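Local atomic coordinates of acyl-CoA dehydrogenase (Bacillus anthracis, PDB entry 3OWA), a protein that binds FAD and, as an acyl-CoA dehydrogenase, probably catalyses the flavin-dependent alpha,beta-desaturation of acyl-CoA thioesters. Residues A[258-261]-A[262-266]; A[468-471]-A[472-476]; A[494-497]-A[498-502]. One frame throughout, in Å; residues are numbered along the deposited sequence. Where two conformers were deposited one is given.

Contact 1 of 3, residues A[258-261]-A[262-266]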
ATOM      1  N   HIS A 258     -28.394 -14.249 -12.454  1.00 39.68           N
ATOM      2  CA  HIS A 258     -27.716 -14.083 -11.142  1.00 40.95           C
ATOM      3  C   HIS A 258     -27.120 -15.368 -10.592  1.00 41.13           C
ATOM      4  O   HIS A 258     -26.064 -15.344  -9.917  1.00 40.13           O
ATOM      5  CB  HIS A 258     -28.612 -13.414 -10.079  1.00 43.27           C
ATOM      6  CG  HIS A 258     -29.717 -14.294  -9.567  1.00 47.89           C
ATOM      7  ND1 HIS A 258     -30.920 -14.433 -10.225  1.00 53.30           N
ATOM      8  CD2 HIS A 258     -29.790 -15.096  -8.473  1.00 51.77           C
ATOM      9  CE1 HIS A 258     -31.693 -15.276  -9.556  1.00 55.37           C
ATOM     10  NE2 HIS A 258     -31.028 -15.695  -8.492  1.00 54.83           N
ATOM     11  N   ILE A 259     -27.776 -16.483 -10.884  1.00 41.10           N
ATOM     12  CA  ILE A 259     -27.285 -17.780 -10.448  1.00 42.14           C
ATOM     13  C   ILE A 259     -25.914 -18.100 -11.094  1.00 40.66           C
ATOM     14  O   ILE A 259     -24.975 -18.592 -10.421  1.00 40.69           O
ATOM     15  CB  ILE A 259     -28.318 -18.869 -10.765  1.00 44.20           C
ATOM     16  CG1 ILE A 259     -29.533 -18.715  -9.841  1.00 46.36           C
ATOM     17  CG2 ILE A 259     -27.701 -20.279 -10.678  1.00 45.70           C
ATOM     18  CD1 ILE A 259     -30.739 -19.539 -10.277  1.00 51.59           C
ATOM     19  N   ILE A 260     -25.788 -17.797 -12.382  1.00 38.38           N
ATOM     20  CA  ILE A 260     -24.501 -17.963 -13.074  1.00 36.13           C
ATOM     21  C   ILE A 260     -23.441 -16.994 -12.517  1.00 35.00           C
ATOM     22  O   ILE A 260     -22.318 -17.429 -12.144  1.00 33.24           O
ATOM     23  CB  ILE A 260     -24.656 -17.835 -14.587  1.00 36.30           C
ATOM     24  CG1 ILE A 260     -25.693 -18.866 -15.085  1.00 38.34           C
ATOM     25  CG2 ILE A 260     -23.253 -17.961 -15.317  1.00 33.02           C
ATOM     26  CD1 ILE A 260     -26.081 -18.676 -16.596  1.00 36.53           C
ATOM     27  N   ALA A 261     -23.822 -15.713 -12.373  1.00 33.77           N
ATOM     28  CA  ALA A 261     -22.891 -14.682 -11.976  1.00 34.27           C
ATOM     29  C   ALA A 261     -22.340 -14.952 -10.581  1.00 36.09           C
ATOM     30  O   ALA A 261     -21.140 -14.732 -10.327  1.00 34.21           O
ATOM     31  CB  ALA A 261     -23.537 -13.282 -12.039  1.00 32.97           C
ATOM     32  N   PHE A 262     -23.220 -15.408  -9.685  1.00 37.79           N
ATOM     33  CA  PHE A 262     -22.830 -15.666  -8.310  1.00 40.51           C
ATOM     34  C   PHE A 262     -21.905 -16.887  -8.229  1.00 39.91           C
ATOM     35  O   PHE A 262     -20.900 -16.870  -7.497  1.00 40.50           O
ATOM     36  CB  PHE A 262     -24.054 -15.820  -7.381  1.00 42.54           C
ATOM     37  CG  PHE A 262     -23.794 -16.723  -6.173  1.00 50.52           C
ATOM     38  CD1 PHE A 262     -23.182 -16.217  -5.007  1.00 55.87           C
ATOM     39  CD2 PHE A 262     -24.158 -18.093  -6.202  1.00 56.82           C
ATOM     40  CE1 PHE A 262     -22.922 -17.064  -3.879  1.00 57.20           C
ATOM     41  CE2 PHE A 262     -23.913 -18.937  -5.091  1.00 57.87           C
ATOM     42  CZ  PHE A 262     -23.283 -18.416  -3.936  1.00 58.66           C
ATOM     43  N   ASN A 263     -22.227 -17.932  -8.983  1.00 38.77           N
ATOM     44  CA  ASN A 263     -21.411 -19.130  -8.954  1.00 38.53           C
ATOM     45  C   ASN A 263     -20.044 -18.916  -9.576  1.00 38.01           C
ATOM     46  O   ASN A 263     -19.043 -19.393  -9.031  1.00 37.41           O
ATOM     47  CB  ASN A 263     -22.109 -20.295  -9.638  1.00 40.07           C
ATOM     48  CG  ASN A 263     -22.989 -21.064  -8.693  1.00 41.43           C
ATOM     49  OD1 ASN A 263     -22.514 -21.899  -7.904  1.00 43.73           O
ATOM     50  ND2 ASN A 263     -24.275 -20.790  -8.761  1.00 40.96           N
ATOM     51  N   ILE A 264     -20.003 -18.193 -10.693  1.00 35.93           N
ATOM     52  CA  ILE A 264     -18.747 -17.883 -11.363  1.00 36.39           C
ATOM     53  C   ILE A 264     -17.807 -17.028 -10.462  1.00 36.86           C
ATOM     54  O   ILE A 264     -16.571 -17.228 -10.417  1.00 35.78           O
ATOM     55  CB  ILE A 264     -19.028 -17.189 -12.715  1.00 36.10           C
ATOM     56  CG1 ILE A 264     -19.794 -18.150 -13.661  1.00 37.91           C
ATOM     57  CG2 ILE A 264     -17.738 -16.637 -13.374  1.00 36.05           C
ATOM     58  CD1 ILE A 264     -19.126 -19.566 -13.882  1.00 39.84           C
ATOM     59  N   LEU A 265     -18.418 -16.100  -9.737  1.00 37.48           N
ATOM     60  CA  LEU A 265     -17.718 -15.213  -8.827  1.00 37.76           C
ATOM     61  C   LEU A 265     -16.912 -15.984  -7.789  1.00 37.71           C
ATOM     62  O   LEU A 265     -15.762 -15.625  -7.520  1.00 37.21           O
ATOM     63  CB  LEU A 265     -18.745 -14.365  -8.111  1.00 38.65           C
ATOM     64  CG  LEU A 265     -18.528 -12.878  -7.873  1.00 40.85           C
ATOM     65  CD1 LEU A 265     -19.367 -12.506  -6.643  1.00 43.41           C
ATOM     66  CD2 LEU A 265     -17.051 -12.461  -7.701  1.00 41.10           C
ATOM     67  N   ASN A 266     -17.500 -17.049  -7.231  1.00 38.02           N
ATOM     68  CA  ASN A 266     -16.819 -17.860  -6.217  1.00 38.37           C
ATOM     69  C   ASN A 266     -15.547 -18.446  -6.761  1.00 37.60           C
ATOM     70  O   ASN A 266     -14.550 -18.514  -6.067  1.00 38.22           O
ATOM     71  CB  ASN A 266     -17.667 -19.027  -5.707  1.00 38.78           C
ATOM     72  CG  ASN A 266     -18.913 -18.594  -4.995  1.00 42.17           C
ATOM     73  OD1 ASN A 266     -19.984 -19.218  -5.146  1.00 48.04           O
ATOM     74  ND2 ASN A 266     -18.811 -17.535  -4.222  1.00 41.22           N
TER
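Asn263 reaches back along the helix to Ile259 and grips its carbonyl oxygen twice. The first bond is the ordinary helical one from Asn263 N. The second comes from the side-chain amide, with Asn263 ND2 only 2.8 Å from Ile259 O and the N-H pointing almost straight at it (167°). The oxygen lies in the plane of the Asn263 amide, whereas the two donors approach the Ile259 carbonyl from opposite faces of its plane. With chi1 at -88°, the amide folds back toward the preceding turn, and this second bond fixes its rotation. The two side chains run alongside each other, pointing the same way, with Ile259 CG2 4.0 Å from Asn263 ND2. Ile259 also turns its other branch to the ring of His258, where CG1 sits 3.6 Å above one face, offset toward the rim.

All of this belongs to the opening turns of helix 257-293, the long first helix of the C-terminal helical domain in the acyl-CoA dehydrogenase fold, just after the beta domain. Its buried side carries Ile260 and Ile264, one turn apart, side by side and pointing the same way, with Ile260 CG2 3.8 Å from Ile264 CG1. Helix 124-129 packs here, giving Phe129 to Ile260 and Leu124 and Pro125 to Ile264, while Tyr199 of strand 195-202 touches Ile260. Asn263 lies against Ala351 and Ala355 of helix 348-355.

Phe262 takes a different course: its CG stands anti to the backbone N (chi1 152°), and the end of the side chain leads away, though Ile259 O lies at the ring's edge, near its plane. One face of that ring receives Asn266 OD1, 3.6 Å above the plane and offset toward the rim. Leu265 CB rests 3.3 Å from Ala261 O, and its side chain comes within about 8 Å of a bound FAD.

Contact 2 of 3, residues A[468-471]-A[472-476]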
ATOM      1  N   LYS A 468     -11.865 -18.266  17.570  1.00 49.34           N
ATOM      2  CA  LYS A 468     -13.195 -18.730  17.167  1.00 50.60           C
ATOM      3  C   LYS A 468     -14.277 -18.228  18.113  1.00 51.41           C
ATOM      4  O   LYS A 468     -15.304 -17.712  17.673  1.00 51.44           O
ATOM      5  CB  LYS A 468     -13.244 -20.263  17.084  1.00 51.98           C
ATOM      6  CG  LYS A 468     -12.441 -20.839  15.915  1.00 51.44           C
ATOM      7  CD  LYS A 468     -12.594 -22.333  15.780  1.00 53.24           C
ATOM      8  CE  LYS A 468     -11.510 -22.855  14.848  1.00 54.65           C
ATOM      9  NZ  LYS A 468     -11.759 -24.246  14.447  1.00 53.21           N
ATOM     10  N   LYS A 469     -14.021 -18.381  19.413  1.00 52.15           N
ATOM     11  CA  LYS A 469     -14.897 -17.877  20.472  1.00 53.37           C
ATOM     12  C   LYS A 469     -15.101 -16.358  20.394  1.00 52.19           C
ATOM     13  O   LYS A 469     -16.229 -15.882  20.550  1.00 52.17           O
ATOM     14  CB  LYS A 469     -14.330 -18.255  21.847  1.00 54.04           C
ATOM     15  CG  LYS A 469     -14.219 -19.771  22.048  1.00 57.89           C
ATOM     16  CD  LYS A 469     -13.535 -20.133  23.362  1.00 61.73           C
ATOM     17  CE  LYS A 469     -13.435 -21.649  23.476  1.00 65.95           C
ATOM     18  NZ  LYS A 469     -12.564 -22.036  24.609  1.00 69.86           N
ATOM     19  N   ILE A 470     -14.011 -15.614  20.159  1.00 50.63           N
ATOM     20  CA  ILE A 470     -14.080 -14.156  20.054  1.00 49.70           C
ATOM     21  C   ILE A 470     -14.947 -13.744  18.852  1.00 49.45           C
ATOM     22  O   ILE A 470     -15.808 -12.877  18.983  1.00 49.90           O
ATOM     23  CB  ILE A 470     -12.659 -13.505  19.990  1.00 49.30           C
ATOM     24  CG1 ILE A 470     -11.906 -13.680  21.314  1.00 48.60           C
ATOM     25  CG2 ILE A 470     -12.737 -12.011  19.671  1.00 48.30           C
ATOM     26  CD1 ILE A 470     -10.379 -13.561  21.167  1.00 46.11           C
ATOM     27  N   GLY A 471     -14.729 -14.372  17.695  1.00 48.95           N
ATOM     28  CA  GLY A 471     -15.533 -14.098  16.505  1.00 48.85           C
ATOM     29  C   GLY A 471     -17.017 -14.361  16.748  1.00 50.21           C
ATOM     30  O   GLY A 471     -17.875 -13.529  16.435  1.00 50.29           O
ATOM     31  N   LEU A 472     -17.312 -15.524  17.315  0.51 51.05           N
ATOM     32  CA  LEU A 472     -18.680 -15.892  17.656  0.51 52.28           C
ATOM     33  C   LEU A 472     -19.304 -14.904  18.631  0.51 52.96           C
ATOM     34  O   LEU A 472     -20.432 -14.455  18.421  0.51 53.37           O
ATOM     35  CB  LEU A 472     -18.723 -17.317  18.216  0.51 53.14           C
ATOM     36  CG  LEU A 472     -18.655 -18.411  17.160  0.51 52.26           C
ATOM     37  CD1 LEU A 472     -17.949 -19.652  17.672  0.51 52.96           C
ATOM     38  CD2 LEU A 472     -20.061 -18.738  16.688  0.51 54.76           C
HETATM   39  N   MSE A 473     -18.554 -14.546  19.675  1.00 53.48           N
HETATM   40  CA  MSE A 473     -19.044 -13.622  20.718  1.00 55.02           C
HETATM   41  C   MSE A 473     -19.435 -12.280  20.125  1.00 54.28           C
HETATM   42  O   MSE A 473     -20.519 -11.758  20.376  1.00 55.11           O
HETATM   43  CB  MSE A 473     -17.988 -13.398  21.804  1.00 55.58           C
HETATM   44  CG  MSE A 473     -18.512 -12.658  23.029  1.00 58.94           C
HETATM   45 SE   MSE A 473     -17.168 -11.760  24.141  0.47 64.70          SE
HETATM   46  CE  MSE A 473     -15.666 -12.929  23.827  1.00 63.24           C
ATOM     47  N   VAL A 474     -18.529 -11.743  19.321  1.00 53.30           N
ATOM     48  CA  VAL A 474     -18.668 -10.421  18.753  1.00 51.73           C
ATOM     49  C   VAL A 474     -19.776 -10.422  17.703  1.00 51.41           C
ATOM     50  O   VAL A 474     -20.624  -9.540  17.684  1.00 51.23           O
ATOM     51  CB  VAL A 474     -17.311  -9.989  18.166  1.00 51.32           C
ATOM     52  CG1 VAL A 474     -17.468  -8.914  17.104  1.00 49.45           C
ATOM     53  CG2 VAL A 474     -16.358  -9.574  19.296  1.00 51.05           C
ATOM     54  N   ALA A 475     -19.761 -11.418  16.829  1.00 50.99           N
ATOM     55  CA  ALA A 475     -20.798 -11.538  15.807  1.00 51.56           C
ATOM     56  C   ALA A 475     -22.178 -11.739  16.465  1.00 53.23           C
ATOM     57  O   ALA A 475     -23.164 -11.130  16.067  1.00 53.73           O
ATOM     58  CB  ALA A 475     -20.470 -12.667  14.843  1.00 50.57           C
ATOM     59  N   GLY A 476     -22.232 -12.572  17.496  1.00 54.60           N
ATOM     60  CA  GLY A 476     -23.496 -12.805  18.205  1.00 56.45           C
ATOM     61  C   GLY A 476     -24.018 -11.517  18.827  1.00 56.74           C
ATOM     62  O   GLY A 476     -25.198 -11.178  18.686  1.00 57.49           O
TER
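Leu472 N donates to Lys468 O at 3.0 Å, the first of four successive i to i+4 backbone bonds that carry this turn. Met473 N to Lys469 O, Val474 N to Ile470 O and Ala475 N to Gly471 O follow, all four between 2.8 and 3.0 Å. Side-chain carbons then settle over the same carbonyls. Val474 CG2, held beside its own backbone N by a chi1 of 158°, lies 3.4 Å from Ile470 O, and Ala475 CB lies 3.2 Å from Gly471 O.

Apolar packing between the turns is loose, with Ile470 CG2 and Val474 CG2 4.4 Å apart. Both residues belong to the buried side of helix 458-482, in the additional C-terminal helical region of this enzyme. Leu567 and Leu570 of helix 557-571 pack against Ile470, and Ala547 of helix 526-554 touches both Ile470 and Val474. Met473, present as selenomethionine, packs on Leu440 and Leu570.

Charge enters through Lys468, whose extended chain leads away from the turn and whose NZ forms a salt bridge with Glu507 and a hydrogen bond to the carbonyl oxygen of Asp20.

Contact 3 of 3, residues A[494-497]-A[498-502]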
ATOM      1  N   VAL A 494     -17.312  -5.362   8.740  1.00 38.32           N
ATOM      2  CA  VAL A 494     -15.951  -5.508   8.241  1.00 38.06           C
ATOM      3  C   VAL A 494     -15.002  -5.998   9.359  1.00 37.58           C
ATOM      4  O   VAL A 494     -14.104  -6.804   9.102  1.00 35.80           O
ATOM      5  CB  VAL A 494     -15.477  -4.195   7.611  1.00 38.23           C
ATOM      6  CG1 VAL A 494     -13.954  -4.167   7.474  1.00 41.01           C
ATOM      7  CG2 VAL A 494     -16.127  -4.042   6.249  1.00 38.91           C
ATOM      8  N   ASN A 495     -15.223  -5.543  10.599  1.00 37.45           N
ATOM      9  CA  ASN A 495     -14.464  -6.079  11.756  1.00 38.01           C
ATOM     10  C   ASN A 495     -14.659  -7.577  11.945  1.00 37.86           C
ATOM     11  O   ASN A 495     -13.700  -8.317  12.200  1.00 37.42           O
ATOM     12  CB  ASN A 495     -14.815  -5.345  13.072  1.00 39.39           C
ATOM     13  CG  ASN A 495     -14.271  -3.931  13.117  1.00 39.71           C
ATOM     14  OD1 ASN A 495     -13.312  -3.598  12.417  1.00 40.83           O
ATOM     15  ND2 ASN A 495     -14.890  -3.087  13.933  1.00 41.71           N
ATOM     16  N   ILE A 496     -15.907  -8.017  11.804  1.00 38.29           N
ATOM     17  CA  ILE A 496     -16.251  -9.410  11.962  1.00 38.48           C
ATOM     18  C   ILE A 496     -15.609 -10.193  10.821  1.00 37.56           C
ATOM     19  O   ILE A 496     -14.981 -11.218  11.053  1.00 38.64           O
ATOM     20  CB  ILE A 496     -17.797  -9.600  11.986  1.00 39.64           C
ATOM     21  CG1 ILE A 496     -18.377  -8.998  13.279  1.00 40.56           C
ATOM     22  CG2 ILE A 496     -18.167 -11.066  11.851  1.00 40.04           C
ATOM     23  CD1 ILE A 496     -19.837  -8.738  13.209  1.00 43.35           C
ATOM     24  N   ALA A 497     -15.753  -9.681   9.604  1.00 36.08           N
ATOM     25  CA  ALA A 497     -15.126 -10.288   8.425  1.00 35.70           C
ATOM     26  C   ALA A 497     -13.621 -10.395   8.566  1.00 35.86           C
ATOM     27  O   ALA A 497     -13.049 -11.415   8.188  1.00 37.54           O
ATOM     28  CB  ALA A 497     -15.500  -9.525   7.157  1.00 34.27           C
ATOM     29  N   ASP A 498     -12.983  -9.370   9.127  1.00 36.53           N
ATOM     30  CA  ASP A 498     -11.528  -9.384   9.350  1.00 36.80           C
ATOM     31  C   ASP A 498     -11.138 -10.395  10.428  1.00 36.85           C
ATOM     32  O   ASP A 498     -10.113 -11.078  10.301  1.00 35.38           O
ATOM     33  CB  ASP A 498     -11.010  -7.982   9.720  1.00 36.57           C
ATOM     34  CG  ASP A 498     -11.187  -6.955   8.571  1.00 42.73           C
ATOM     35  OD1 ASP A 498     -11.374  -7.370   7.395  1.00 45.89           O
ATOM     36  OD2 ASP A 498     -11.127  -5.720   8.830  1.00 47.65           O
ATOM     37  N   ILE A 499     -11.957 -10.496  11.483  1.00 36.25           N
ATOM     38  CA  ILE A 499     -11.738 -11.537  12.461  1.00 36.84           C
ATOM     39  C   ILE A 499     -11.793 -12.938  11.829  1.00 36.97           C
ATOM     40  O   ILE A 499     -10.915 -13.779  12.067  1.00 36.26           O
ATOM     41  CB  ILE A 499     -12.719 -11.449  13.686  1.00 37.62           C
ATOM     42  CG1 ILE A 499     -12.403 -10.207  14.503  1.00 37.42           C
ATOM     43  CG2 ILE A 499     -12.589 -12.725  14.545  1.00 38.14           C
ATOM     44  CD1 ILE A 499     -13.437  -9.863  15.570  1.00 38.94           C
ATOM     45  N   VAL A 500     -12.833 -13.190  11.040  1.00 37.22           N
ATOM     46  CA  VAL A 500     -13.018 -14.511  10.462  1.00 37.67           C
ATOM     47  C   VAL A 500     -11.856 -14.788   9.492  1.00 37.96           C
ATOM     48  O   VAL A 500     -11.326 -15.918   9.435  1.00 38.36           O
ATOM     49  CB  VAL A 500     -14.378 -14.601   9.716  1.00 38.96           C
ATOM     50  CG1 VAL A 500     -14.516 -15.947   8.972  1.00 39.06           C
ATOM     51  CG2 VAL A 500     -15.554 -14.358  10.704  1.00 39.20           C
ATOM     52  N   SER A 501     -11.447 -13.761   8.748  1.00 35.97           N
ATOM     53  CA  SER A 501     -10.383 -13.946   7.775  1.00 36.75           C
ATOM     54  C   SER A 501      -9.063 -14.304   8.502  1.00 36.90           C
ATOM     55  O   SER A 501      -8.386 -15.268   8.148  1.00 36.81           O
ATOM     56  CB  SER A 501     -10.188 -12.693   6.948  1.00 35.05           C
ATOM     57  OG  SER A 501      -9.116 -12.930   6.056  1.00 39.29           O
ATOM     58  N   ASN A 502      -8.719 -13.544   9.530  1.00 37.03           N
ATOM     59  CA  ASN A 502      -7.507 -13.840  10.297  1.00 38.46           C
ATOM     60  C   ASN A 502      -7.554 -15.209  10.921  1.00 38.48           C
ATOM     61  O   ASN A 502      -6.573 -15.933  10.892  1.00 39.60           O
ATOM     62  CB  ASN A 502      -7.258 -12.773  11.364  1.00 38.95           C
ATOM     63  CG  ASN A 502      -6.488 -11.585  10.817  1.00 42.52           C
ATOM     64  OD1 ASN A 502      -5.985 -11.607   9.693  1.00 45.58           O
ATOM     65  ND2 ASN A 502      -6.401 -10.546  11.606  1.00 47.81           N
TER
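Val494 and Asp498 meet in a one-turn, i to i+4 contact inside helix 490-520, part of the C-terminal helical bundle of this acyl-CoA dehydrogenase. Helices 358-383, 411-427, 458-482 and 526-554 all pack around it, and Val494 also meets Leu306 of the second subunit. A bound FAD lies about 8 Å from the Val494 side chain.

The two side chains lie alongside each other and point the same way, Val494 CG1 touching Asp498 OD2 at 3.5 Å. With chi1 of -64°, the carboxylate is held beside its own backbone N and over the carbonyl of the previous turn. That brings Asp498 OD2 to 3.2 Å and Asp498 OD1 to 3.3 Å from Val494 O, acceptors facing an acceptor with no bond between them. Arg415, whose NE forms a salt bridge with Asp498 OD1, probably eases this repulsion, and Val494 O is itself engaged by Asp498 N at 2.8 Å.

Asn495 turns its amide to helix 526-554, where ND2 donates to both Glu549 OE1 and Thr550 OG1. On the apolar side, Ile496 CG2 and Val500 CG2 are 4.4 Å apart. Ile499 brings its CG1 branch back over the preceding turn, 3.2 Å from Asn495 O. Val500 CG2 likewise rests 3.2 Å from Ile496 O, the acceptor of Val500 N.

Contacts 2 and 3 are mostly buried and sit on consecutive helices, 458-482 and 490-520, their centres about 10 Å apart. They touch directly: Gly471 CA meets Ile499 CG2 at 3.8 Å, and Val474 CG1 packs on Ile496 CG1. Contact 1 stands apart on helix 257-293, its nearest atoms about 14 Å from contact 3 and 19 Å from contact 2, and its His258, Ile259 and Phe262 are exposed. The chemistry differs accordingly. Contact 1 spends the Asn263 amide on its own helix, whereas the polar groups of the other two tie helices together: Lys468 of contact 2 bridges to Glu507 on helix 490-520, and contact 3 links Asp498 and Asn495 to neighbouring helices.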